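Pumilio homology domain family member 4 (Saccharomyces cerevisiae, PDB 3BWT) binds mRNA through its Pumilio homology domain, the single-stranded-RNA-binding part described here, which is built of eight helical repeats. Local coordinates at residues Ile263-Asn268 and Leu302-Leu306; Glu272-Gln276 and Ile309-Leu313; Gln289-Asp293 and Gly329-Leu333. All coordinates share one frame; numbering follows the deposited sequence.

Contact 1: Ile263-Asn268 and Leu302-Leu306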
ATOM      1  N   ILE A 263     -20.539 -16.601  10.394  1.00 26.47           N
ATOM      2  CA  ILE A 263     -20.689 -18.047  10.447  1.00 25.73           C
ATOM      3  C   ILE A 263     -22.164 -18.400  10.574  1.00 28.23           C
ATOM      4  O   ILE A 263     -22.645 -19.357   9.969  1.00 28.67           O
ATOM      5  CB  ILE A 263     -19.895 -18.644  11.623  1.00 27.32           C
ATOM      6  CG1 ILE A 263     -18.392 -18.457  11.386  1.00 26.32           C
ATOM      7  CG2 ILE A 263     -20.236 -20.116  11.819  1.00 19.88           C
ATOM      8  CD1 ILE A 263     -17.520 -18.948  12.523  1.00 25.84           C
ATOM      9  N   LEU A 264     -22.877 -17.598  11.353  1.00 27.25           N
ATOM     10  CA  LEU A 264     -24.309 -17.768  11.548  1.00 27.42           C
ATOM     11  C   LEU A 264     -25.102 -17.607  10.266  1.00 31.03           C
ATOM     12  O   LEU A 264     -25.999 -18.402   9.981  1.00 37.38           O
ATOM     13  CB  LEU A 264     -24.818 -16.764  12.574  1.00 34.46           C
ATOM     14  CG  LEU A 264     -25.034 -17.316  13.975  1.00 37.66           C
ATOM     15  CD1 LEU A 264     -25.345 -16.174  14.932  1.00 49.57           C
ATOM     16  CD2 LEU A 264     -26.160 -18.340  13.947  1.00 31.78           C
ATOM     17  N   GLU A 265     -24.789 -16.561   9.511  1.00 33.16           N
ATOM     18  CA  GLU A 265     -25.447 -16.311   8.235  1.00 35.39           C
ATOM     19  C   GLU A 265     -25.252 -17.497   7.305  1.00 33.96           C
ATOM     20  O   GLU A 265     -26.201 -18.006   6.702  1.00 33.72           O
ATOM     21  CB  GLU A 265     -24.879 -15.054   7.583  1.00 38.38           C
ATOM     22  CG  GLU A 265     -25.706 -14.555   6.418  1.00 43.33           C
ATOM     23  CD  GLU A 265     -27.039 -14.005   6.866  1.00 41.77           C
ATOM     24  OE1 GLU A 265     -27.193 -13.767   8.081  1.00 35.51           O
ATOM     25  OE2 GLU A 265     -27.925 -13.810   6.007  1.00 51.66           O
ATOM     26  N   ILE A 266     -24.004 -17.931   7.192  1.00 31.74           N
ATOM     27  CA  ILE A 266     -23.669 -19.112   6.406  1.00 36.15           C
ATOM     28  C   ILE A 266     -24.471 -20.338   6.861  1.00 36.24           C
ATOM     29  O   ILE A 266     -24.978 -21.096   6.034  1.00 42.24           O
ATOM     30  CB  ILE A 266     -22.143 -19.383   6.441  1.00 26.94           C
ATOM     31  CG1 ILE A 266     -21.411 -18.288   5.653  1.00 21.29           C
ATOM     32  CG2 ILE A 266     -21.815 -20.766   5.909  1.00 20.02           C
ATOM     33  CD1 ILE A 266     -19.912 -18.342   5.748  1.00 22.24           C
ATOM     34  N   LEU A 267     -24.609 -20.510   8.174  1.00 33.45           N
ATOM     35  CA  LEU A 267     -25.400 -21.610   8.733  1.00 34.08           C
ATOM     36  C   LEU A 267     -26.895 -21.490   8.469  1.00 29.76           C
ATOM     37  O   LEU A 267     -27.557 -22.485   8.198  1.00 28.66           O
ATOM     38  CB  LEU A 267     -25.174 -21.730  10.241  1.00 31.14           C
ATOM     39  CG  LEU A 267     -24.060 -22.675  10.692  1.00 37.22           C
ATOM     40  CD1 LEU A 267     -23.787 -22.484  12.176  1.00 37.31           C
ATOM     41  CD2 LEU A 267     -24.400 -24.132  10.377  1.00 29.42           C
ATOM     42  N   ASN A 268     -27.428 -20.278   8.564  1.00 31.56           N
ATOM     43  CA  ASN A 268     -28.874 -20.087   8.508  1.00 27.11           C
ATOM     44  C   ASN A 268     -29.451 -19.789   7.126  1.00 39.01           C
ATOM     45  O   ASN A 268     -30.342 -20.503   6.659  1.00 35.25           O
ATOM     46  CB  ASN A 268     -29.297 -19.020   9.507  1.00 31.48           C
ATOM     47  CG  ASN A 268     -29.097 -19.466  10.944  1.00 45.20           C
ATOM     48  OD1 ASN A 268     -29.277 -20.641  11.276  1.00 34.44           O
ATOM     49  ND2 ASN A 268     -28.726 -18.528  11.807  1.00 50.46           N
ATOM     50  N   LEU A 302     -21.447 -23.847  17.281  1.00 37.94           N
ATOM     51  CA  LEU A 302     -21.426 -23.529  15.861  1.00 31.48           C
ATOM     52  C   LEU A 302     -20.646 -24.583  15.076  1.00 28.48           C
ATOM     53  O   LEU A 302     -21.046 -24.975  13.982  1.00 27.52           O
ATOM     54  CB  LEU A 302     -20.850 -22.126  15.632  1.00 31.87           C
ATOM     55  CG  LEU A 302     -21.738 -20.934  16.024  1.00 33.84           C
ATOM     56  CD1 LEU A 302     -20.997 -19.600  15.889  1.00 31.23           C
ATOM     57  CD2 LEU A 302     -23.025 -20.905  15.211  1.00 33.37           C
ATOM     58  N   TYR A 303     -19.536 -25.046  15.643  1.00 27.46           N
ATOM     59  CA  TYR A 303     -18.695 -26.050  14.992  1.00 31.92           C
ATOM     60  C   TYR A 303     -19.440 -27.367  14.767  1.00 37.20           C
ATOM     61  O   TYR A 303     -19.426 -27.937  13.669  1.00 34.94           O
ATOM     62  CB  TYR A 303     -17.437 -26.303  15.822  1.00 28.23           C
ATOM     63  CG  TYR A 303     -16.584 -27.442  15.313  1.00 38.19           C
ATOM     64  CD1 TYR A 303     -15.758 -27.277  14.201  1.00 33.16           C
ATOM     65  CD2 TYR A 303     -16.604 -28.689  15.942  1.00 32.81           C
ATOM     66  CE1 TYR A 303     -14.968 -28.324  13.731  1.00 34.79           C
ATOM     67  CE2 TYR A 303     -15.821 -29.738  15.484  1.00 30.29           C
ATOM     68  CZ  TYR A 303     -15.005 -29.550  14.379  1.00 44.73           C
ATOM     69  OH  TYR A 303     -14.223 -30.585  13.925  1.00 40.79           O
ATOM     70  N   LYS A 304     -20.078 -27.850  15.824  1.00 36.27           N
ATOM     71  CA  LYS A 304     -20.872 -29.059  15.748  1.00 36.76           C
ATOM     72  C   LYS A 304     -22.021 -28.854  14.774  1.00 35.63           C
ATOM     73  O   LYS A 304     -22.384 -29.767  14.028  1.00 36.03           O
ATOM     74  CB  LYS A 304     -21.390 -29.450  17.140  1.00 48.29           C
ATOM     75  CG  LYS A 304     -20.275 -29.892  18.095  1.00 60.45           C
ATOM     76  CD  LYS A 304     -19.292 -30.827  17.381  1.00 72.07           C
ATOM     77  CE  LYS A 304     -18.248 -31.412  18.326  1.00 78.83           C
ATOM     78  NZ  LYS A 304     -17.317 -32.337  17.604  1.00 68.67           N
ATOM     79  N   ARG A 305     -22.580 -27.649  14.770  1.00 28.57           N
ATOM     80  CA  ARG A 305     -23.656 -27.339  13.846  1.00 30.13           C
ATOM     81  C   ARG A 305     -23.188 -27.395  12.382  1.00 43.11           C
ATOM     82  O   ARG A 305     -23.845 -28.010  11.535  1.00 46.10           O
ATOM     83  CB  ARG A 305     -24.294 -25.994  14.184  1.00 27.60           C
ATOM     84  CG  ARG A 305     -25.463 -25.683  13.286  1.00 36.27           C
ATOM     85  CD  ARG A 305     -26.159 -24.393  13.670  1.00 27.35           C
ATOM     86  NE  ARG A 305     -27.272 -24.088  12.776  1.00 34.16           N
ATOM     87  CZ  ARG A 305     -28.047 -23.011  12.876  1.00 44.05           C
ATOM     88  NH1 ARG A 305     -27.858 -22.127  13.854  1.00 49.64           N
ATOM     89  NH2 ARG A 305     -29.032 -22.828  12.011  1.00 42.14           N
ATOM     90  N   LEU A 306     -22.069 -26.767  12.098  1.00 33.62           N
ATOM     91  CA  LEU A 306     -21.453 -26.853  10.778  1.00 29.95           C
ATOM     92  C   LEU A 306     -21.092 -28.291  10.424  1.00 36.39           C
ATOM     93  O   LEU A 306     -21.392 -28.766   9.332  1.00 35.89           O
ATOM     94  CB  LEU A 306     -20.184 -26.006  10.717  1.00 31.52           C
ATOM     95  CG  LEU A 306     -20.278 -24.489  10.863  1.00 33.06           C
ATOM     96  CD1 LEU A 306     -18.880 -23.903  10.903  1.00 33.55           C
ATOM     97  CD2 LEU A 306     -21.047 -23.901   9.708  1.00 33.85           C
TER
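With CG anti to the backbone N (chi1 -177°) and the chain stretched straight through to NE, Arg305 runs out across Leu267 and brings its guanidinium to the side-chain oxygen of Asn268. Asn268 has its own CG beside the backbone N, and from there OD1 sits at the guanidinium edge, near its plane. NH2 donates a hydrogen bond to this oxygen, though the pair is modelled too close for its length to be trusted. The amide and guanidinium planes are turned 52° apart. Leu267 covers the arginine at two levels: its CB lies over the centre of one guanidinium face, 4.0 Å above the plane, while its CD1 is 3.4 Å from Arg305 CD. At the outer margin Leu264 CD2 comes within 4.2 Å of Arg305 NH1, oblique to the group, and NH1 also has a weak hydrogen bond to Tyr301 OH. The two helices are neighbours in the all-helical stack of a Pumilio homology domain: 263-268 falls in Pumilio repeat 7 and 302-306 in repeat 8. The axes of the two short segments pass 10.9 Å apart and run roughly the same way, 30° off parallel. Between them Leu267 is the main filler. Its CD1 meets Leu302 CD2 at 3.5 Å, and its CG lies 3.4 Å from Leu306 CD2, the side chains of Leu267 and Leu306 crossing at about a right angle. One turn earlier on the same helix, Ile263 offers CG2 to both partners, 4.1 Å from Leu306 CD1 and 4.2 Å from Leu302 CD1. Helix 284-298 borders this apolar layer, with Ile294 touching Ile263 and Leu292 touching Leu306.

Contact 2: Glu272-Gln276 and Ile309-Leu313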
ATOM      1  N   GLU A 272     -27.937 -26.368   3.966  1.00 36.44           N
ATOM      2  CA  GLU A 272     -27.216 -27.448   3.302  1.00 37.69           C
ATOM      3  C   GLU A 272     -26.902 -27.097   1.845  1.00 31.07           C
ATOM      4  O   GLU A 272     -25.846 -27.453   1.327  1.00 30.43           O
ATOM      5  CB  GLU A 272     -27.961 -28.787   3.412  1.00 34.43           C
ATOM      6  CG  GLU A 272     -27.080 -29.997   3.037  1.00 68.73           C
ATOM      7  CD  GLU A 272     -27.545 -31.313   3.662  1.00 87.29           C
ATOM      8  OE1 GLU A 272     -28.705 -31.710   3.415  1.00 96.20           O
ATOM      9  OE2 GLU A 272     -26.742 -31.955   4.388  1.00 50.35           O
ATOM     10  N   THR A 273     -27.818 -26.394   1.189  1.00 25.24           N
ATOM     11  CA  THR A 273     -27.592 -25.960  -0.181  1.00 25.70           C
ATOM     12  C   THR A 273     -26.390 -25.008  -0.287  1.00 32.86           C
ATOM     13  O   THR A 273     -25.464 -25.247  -1.067  1.00 31.42           O
ATOM     14  CB  THR A 273     -28.854 -25.314  -0.774  1.00 26.64           C
ATOM     15  OG1 THR A 273     -29.730 -26.347  -1.249  1.00 43.57           O
ATOM     16  CG2 THR A 273     -28.501 -24.404  -1.933  1.00 25.77           C
ATOM     17  N   GLY A 274     -26.404 -23.938   0.499  1.00 27.36           N
ATOM     18  CA  GLY A 274     -25.295 -23.005   0.514  1.00 27.64           C
ATOM     19  C   GLY A 274     -23.991 -23.676   0.907  1.00 26.88           C
ATOM     20  O   GLY A 274     -22.950 -23.485   0.272  1.00 26.50           O
ATOM     21  N   ILE A 275     -24.037 -24.464   1.969  1.00 25.41           N
ATOM     22  CA  ILE A 275     -22.834 -25.135   2.433  1.00 26.13           C
ATOM     23  C   ILE A 275     -22.315 -26.119   1.390  1.00 24.12           C
ATOM     24  O   ILE A 275     -21.109 -26.238   1.193  1.00 27.17           O
ATOM     25  CB  ILE A 275     -23.055 -25.809   3.800  1.00 25.85           C
ATOM     26  CG1 ILE A 275     -22.888 -24.773   4.910  1.00 22.80           C
ATOM     27  CG2 ILE A 275     -22.074 -26.952   4.004  1.00 25.03           C
ATOM     28  CD1 ILE A 275     -23.695 -25.077   6.148  1.00 31.43           C
ATOM     29  N   GLN A 276     -23.224 -26.810   0.710  1.00 23.79           N
ATOM     30  CA  GLN A 276     -22.825 -27.727  -0.348  1.00 26.45           C
ATOM     31  C   GLN A 276     -22.200 -26.945  -1.500  1.00 25.44           C
ATOM     32  O   GLN A 276     -21.287 -27.424  -2.179  1.00 24.71           O
ATOM     33  CB  GLN A 276     -24.021 -28.533  -0.854  1.00 27.14           C
ATOM     34  CG  GLN A 276     -23.621 -29.764  -1.669  1.00 31.84           C
ATOM     35  CD  GLN A 276     -24.745 -30.285  -2.543  1.00 30.28           C
ATOM     36  OE1 GLN A 276     -24.624 -31.350  -3.152  1.00 26.83           O
ATOM     37  NE2 GLN A 276     -25.840 -29.535  -2.619  1.00 23.08           N
ATOM     38  N   ILE A 309     -23.867 -30.664   9.067  1.00 35.08           N
ATOM     39  CA  ILE A 309     -24.324 -30.423   7.704  1.00 28.18           C
ATOM     40  C   ILE A 309     -23.270 -30.825   6.682  1.00 28.54           C
ATOM     41  O   ILE A 309     -23.590 -31.326   5.604  1.00 29.98           O
ATOM     42  CB  ILE A 309     -24.666 -28.964   7.483  1.00 25.98           C
ATOM     43  CG1 ILE A 309     -25.859 -28.576   8.349  1.00 21.24           C
ATOM     44  CG2 ILE A 309     -24.941 -28.714   6.003  1.00 25.98           C
ATOM     45  CD1 ILE A 309     -26.306 -27.150   8.151  1.00 28.31           C
ATOM     46  N   VAL A 310     -22.010 -30.610   7.035  1.00 26.00           N
ATOM     47  CA  VAL A 310     -20.901 -30.922   6.146  1.00 28.78           C
ATOM     48  C   VAL A 310     -20.648 -32.422   5.986  1.00 30.70           C
ATOM     49  O   VAL A 310     -20.429 -32.900   4.874  1.00 29.43           O
ATOM     50  CB  VAL A 310     -19.593 -30.266   6.622  1.00 33.82           C
ATOM     51  CG1 VAL A 310     -18.412 -30.797   5.817  1.00 27.17           C
ATOM     52  CG2 VAL A 310     -19.688 -28.742   6.534  1.00 29.90           C
ATOM     53  N   ALA A 311     -20.665 -33.156   7.095  1.00 27.41           N
ATOM     54  CA  ALA A 311     -20.253 -34.565   7.083  1.00 31.45           C
ATOM     55  C   ALA A 311     -21.096 -35.495   6.188  1.00 35.60           C
ATOM     56  O   ALA A 311     -20.557 -36.439   5.585  1.00 25.10           O
ATOM     57  CB  ALA A 311     -20.153 -35.117   8.509  1.00 23.82           C
ATOM     58  N   PRO A 312     -22.418 -35.246   6.111  1.00 26.00           N
ATOM     59  CA  PRO A 312     -23.277 -36.010   5.198  1.00 25.84           C
ATOM     60  C   PRO A 312     -22.880 -35.814   3.737  1.00 31.07           C
ATOM     61  O   PRO A 312     -23.163 -36.668   2.886  1.00 39.43           O
ATOM     62  CB  PRO A 312     -24.666 -35.412   5.438  1.00 23.09           C
ATOM     63  CG  PRO A 312     -24.602 -34.837   6.794  1.00 28.63           C
ATOM     64  CD  PRO A 312     -23.199 -34.342   6.972  1.00 26.40           C
ATOM     65  N   LEU A 313     -22.221 -34.699   3.452  1.00 24.73           N
ATOM     66  CA  LEU A 313     -21.891 -34.348   2.079  1.00 26.69           C
ATOM     67  C   LEU A 313     -20.576 -34.971   1.650  1.00 27.55           C
ATOM     68  O   LEU A 313     -20.318 -35.129   0.459  1.00 28.28           O
ATOM     69  CB  LEU A 313     -21.850 -32.828   1.912  1.00 23.56           C
ATOM     70  CG  LEU A 313     -23.240 -32.201   1.972  1.00 26.51           C
ATOM     71  CD1 LEU A 313     -23.201 -30.705   2.288  1.00 24.96           C
ATOM     72  CD2 LEU A 313     -23.960 -32.478   0.659  1.00 24.96           C
TER
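Glu272 lies against Ile309 with its aliphatic part: chi1 of -166° sets CG opposite the backbone N and lays the chain across the isoleucine, and CG comes 3.9 Å from Ile309 CG2. The same CG is 4.0 Å from Leu313 CD1, so the methylenes bridge two apolar partners. The carboxylate goes on past them, its OE2 3.4 Å from Ile309 O; both atoms are acceptors, and no hydrogen bond joins them. One turn on, Ile275 puts both of its branches to work. CD1 reaches Ile309 CG2 at 3.8 Å, while CG2 meets Val310 CG2 at 3.9 Å, the isoleucine crossing each partner at about a right angle. Leu313 CD1 stands farther off, 4.3 Å from Ile275 CG2. With an alanine here in place of Ile275, CG1, CG2 and CD1 would all be gone, which would probably open a gap beside Ile309 and Val310 and leave their side chains less firmly packed. Gln276 then continues the row with its carbon chain: CG packs 3.6 Å from Leu313 CD2, and CB lies beside Leu313 CD1. No hydrogen bond links the two segments, so the grip is apolar, edged by the chains of Glu272 and Gln276 where the interface becomes exposed. The residues of 272-276 belong to the C-terminal half of the long helix 256-279, which is kinked here; this part of it falls in Pumilio repeat 8, and it faces the end of helix 300-310 and the turn that follows it.

Contact 3: Gln289-Asp293 and Gly329-Leu333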
ATOM      1  N   GLN A 289     -13.607 -24.052   4.952  1.00 21.26           N
ATOM      2  CA  GLN A 289     -12.584 -24.599   5.826  1.00 21.90           C
ATOM      3  C   GLN A 289     -12.222 -23.592   6.898  1.00 25.01           C
ATOM      4  O   GLN A 289     -11.912 -23.953   8.028  1.00 27.51           O
ATOM      5  CB  GLN A 289     -11.341 -24.984   5.037  1.00 22.47           C
ATOM      6  CG  GLN A 289     -10.271 -25.627   5.894  1.00 23.73           C
ATOM      7  CD  GLN A 289      -9.071 -26.062   5.088  1.00 26.98           C
ATOM      8  OE1 GLN A 289      -9.024 -25.867   3.873  1.00 31.59           O
ATOM      9  NE2 GLN A 289      -8.082 -26.647   5.759  1.00 22.93           N
ATOM     10  N   THR A 290     -12.257 -22.318   6.534  1.00 25.58           N
ATOM     11  CA  THR A 290     -12.039 -21.268   7.508  1.00 24.95           C
ATOM     12  C   THR A 290     -13.155 -21.293   8.540  1.00 25.78           C
ATOM     13  O   THR A 290     -12.899 -21.168   9.734  1.00 25.81           O
ATOM     14  CB  THR A 290     -11.972 -19.893   6.851  1.00 19.31           C
ATOM     15  OG1 THR A 290     -10.710 -19.761   6.198  1.00 28.50           O
ATOM     16  CG2 THR A 290     -12.089 -18.805   7.896  1.00 20.21           C
ATOM     17  N   ALA A 291     -14.386 -21.472   8.067  1.00 22.89           N
ATOM     18  CA  ALA A 291     -15.563 -21.457   8.929  1.00 27.36           C
ATOM     19  C   ALA A 291     -15.470 -22.533   9.997  1.00 25.42           C
ATOM     20  O   ALA A 291     -15.732 -22.281  11.171  1.00 24.26           O
ATOM     21  CB  ALA A 291     -16.819 -21.644   8.104  1.00 27.58           C
ATOM     22  N   LEU A 292     -15.090 -23.732   9.577  1.00 22.88           N
ATOM     23  CA  LEU A 292     -14.885 -24.845  10.495  1.00 24.86           C
ATOM     24  C   LEU A 292     -13.733 -24.578  11.455  1.00 25.00           C
ATOM     25  O   LEU A 292     -13.829 -24.877  12.636  1.00 29.05           O
ATOM     26  CB  LEU A 292     -14.611 -26.138   9.718  1.00 24.84           C
ATOM     27  CG  LEU A 292     -15.794 -26.742   8.962  1.00 23.52           C
ATOM     28  CD1 LEU A 292     -15.319 -27.578   7.774  1.00 27.72           C
ATOM     29  CD2 LEU A 292     -16.660 -27.557   9.899  1.00 21.87           C
ATOM     30  N   ASP A 293     -12.636 -24.029  10.939  1.00 26.60           N
ATOM     31  CA  ASP A 293     -11.449 -23.794  11.745  1.00 22.24           C
ATOM     32  C   ASP A 293     -11.751 -22.784  12.840  1.00 29.03           C
ATOM     33  O   ASP A 293     -11.498 -23.042  14.018  1.00 32.48           O
ATOM     34  CB  ASP A 293     -10.288 -23.314  10.871  1.00 34.60           C
ATOM     35  CG  ASP A 293      -9.040 -22.964  11.682  1.00 46.96           C
ATOM     36  OD1 ASP A 293      -8.598 -23.796  12.501  1.00 35.93           O
ATOM     37  OD2 ASP A 293      -8.496 -21.853  11.492  1.00 53.48           O
ATOM     38  N   GLY A 329     -10.484 -32.899   6.916  1.00 39.88           N
ATOM     39  CA  GLY A 329      -9.464 -32.633   7.908  1.00 43.46           C
ATOM     40  C   GLY A 329      -9.956 -31.716   9.007  1.00 45.94           C
ATOM     41  O   GLY A 329      -9.380 -31.669  10.095  1.00 44.32           O
ATOM     42  N   MET A 330     -11.031 -30.989   8.727  1.00 38.71           N
ATOM     43  CA  MET A 330     -11.530 -29.995   9.667  1.00 42.24           C
ATOM     44  C   MET A 330     -12.669 -30.554  10.505  1.00 44.44           C
ATOM     45  O   MET A 330     -13.265 -29.832  11.301  1.00 42.70           O
ATOM     46  CB  MET A 330     -12.019 -28.751   8.915  1.00 37.19           C
ATOM     47  CG  MET A 330     -11.070 -28.242   7.836  1.00 32.42           C
ATOM     48  SD  MET A 330      -9.451 -27.767   8.478  1.00 35.19           S
ATOM     49  CE  MET A 330      -9.943 -26.822   9.920  1.00 30.54           C
ATOM     50  N   LEU A 331     -12.950 -31.843  10.344  1.00 46.48           N
ATOM     51  CA  LEU A 331     -14.240 -32.384  10.767  1.00 49.25           C
ATOM     52  C   LEU A 331     -14.418 -32.874  12.203  1.00 60.72           C
ATOM     53  O   LEU A 331     -15.496 -32.699  12.776  1.00 68.29           O
ATOM     54  CB  LEU A 331     -14.727 -33.450   9.791  1.00 49.69           C
ATOM     55  CG  LEU A 331     -15.674 -32.851   8.758  1.00 52.07           C
ATOM     56  CD1 LEU A 331     -16.484 -33.953   8.096  1.00 42.98           C
ATOM     57  CD2 LEU A 331     -16.586 -31.825   9.432  1.00 39.56           C
ATOM     58  N   HIS A 332     -13.406 -33.497  12.792  1.00 56.96           N
ATOM     59  CA  HIS A 332     -13.631 -34.078  14.117  1.00 63.35           C
ATOM     60  C   HIS A 332     -12.795 -33.445  15.226  1.00 69.44           C
ATOM     61  O   HIS A 332     -13.218 -33.410  16.383  1.00 67.66           O
ATOM     62  CB  HIS A 332     -13.489 -35.600  14.070  1.00 72.60           C
ATOM     63  CG  HIS A 332     -14.399 -36.246  13.070  1.00 95.98           C
ATOM     64  ND1 HIS A 332     -15.748 -36.419  13.296  1.00 89.57           N
ATOM     65  CD2 HIS A 332     -14.160 -36.730  11.827  1.00 88.25           C
ATOM     66  CE1 HIS A 332     -16.298 -36.995  12.241  1.00 89.38           C
ATOM     67  NE2 HIS A 332     -15.357 -37.194  11.336  1.00 85.90           N
ATOM     68  N   LEU A 333     -11.621 -32.942  14.853  1.00 64.49           N
ATOM     69  CA  LEU A 333     -10.772 -32.133  15.728  1.00 63.96           C
ATOM     70  C   LEU A 333     -11.095 -32.268  17.220  1.00 78.42           C
ATOM     71  O   LEU A 333     -10.229 -32.075  18.076  1.00 59.73           O
ATOM     72  CB  LEU A 333     -10.856 -30.665  15.304  1.00 58.27           C
ATOM     73  CG  LEU A 333     -10.009 -30.245  14.100  1.00 53.64           C
ATOM     74  CD1 LEU A 333      -9.740 -31.423  13.179  1.00 46.77           C
ATOM     75  CD2 LEU A 333     -10.689 -29.108  13.344  1.00 47.76           C
TER
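Met330 lies bent against helix 284-298, touching Leu292, Gln289 and Asp293 in turn. Its CB starts against Leu292, 3.7 Å from CD1 and close to CB of the same leucine. The next atom, CG, moves over to Gln289 and lies 3.4 Å from its CG. SD follows the glutamine outward and accepts a weak hydrogen bond from Gln289 NE2 at 3.2 Å, with an N-H...S angle of 145°. Gln289 is extended, which carries its amide far enough out to meet the sulfur. Here the loop after helix 322-328, at the C-terminal end of this chain, folds back onto a helix of Pumilio repeat 8. A further bend about CG-SD (chi3 -45°) brings the tip, CE, back toward the helix, where it rests 3.7 Å from Asp293 CB. Next in sequence, Leu331 has its CB turned from the helix, yet its CD2 still comes within 4.3 Å of Leu292 CD2. Met330 O is hydrogen-bonded to Tyr303 OH, tying the tail to helix 300-310 as well, and Ile327 of helix 322-328 also touches Leu292 and Gln289.

Overall arrangement
All three contacts gather at the C-terminal end of the chain, more than 30 Å from its centre, with their own centres only 11 to 13 Å apart. Contacts 1 and 2 are successive levels of one interface between helix 256-279 and helix 300-310, and Leu267 CD2 touches Ile309 CD1 where they join. Contact 3 uses helix 284-298, which lies between those two in sequence, and the tail after helix 322-328. Along the chain the three first segments come before the three second ones, in matching order, so every pair interleaves. Contact 1 joins repeat 7 to repeat 8, contact 2 packs repeat 8 against the residues that follow it, and in contact 3 the C-terminal tail covers part of repeat 8.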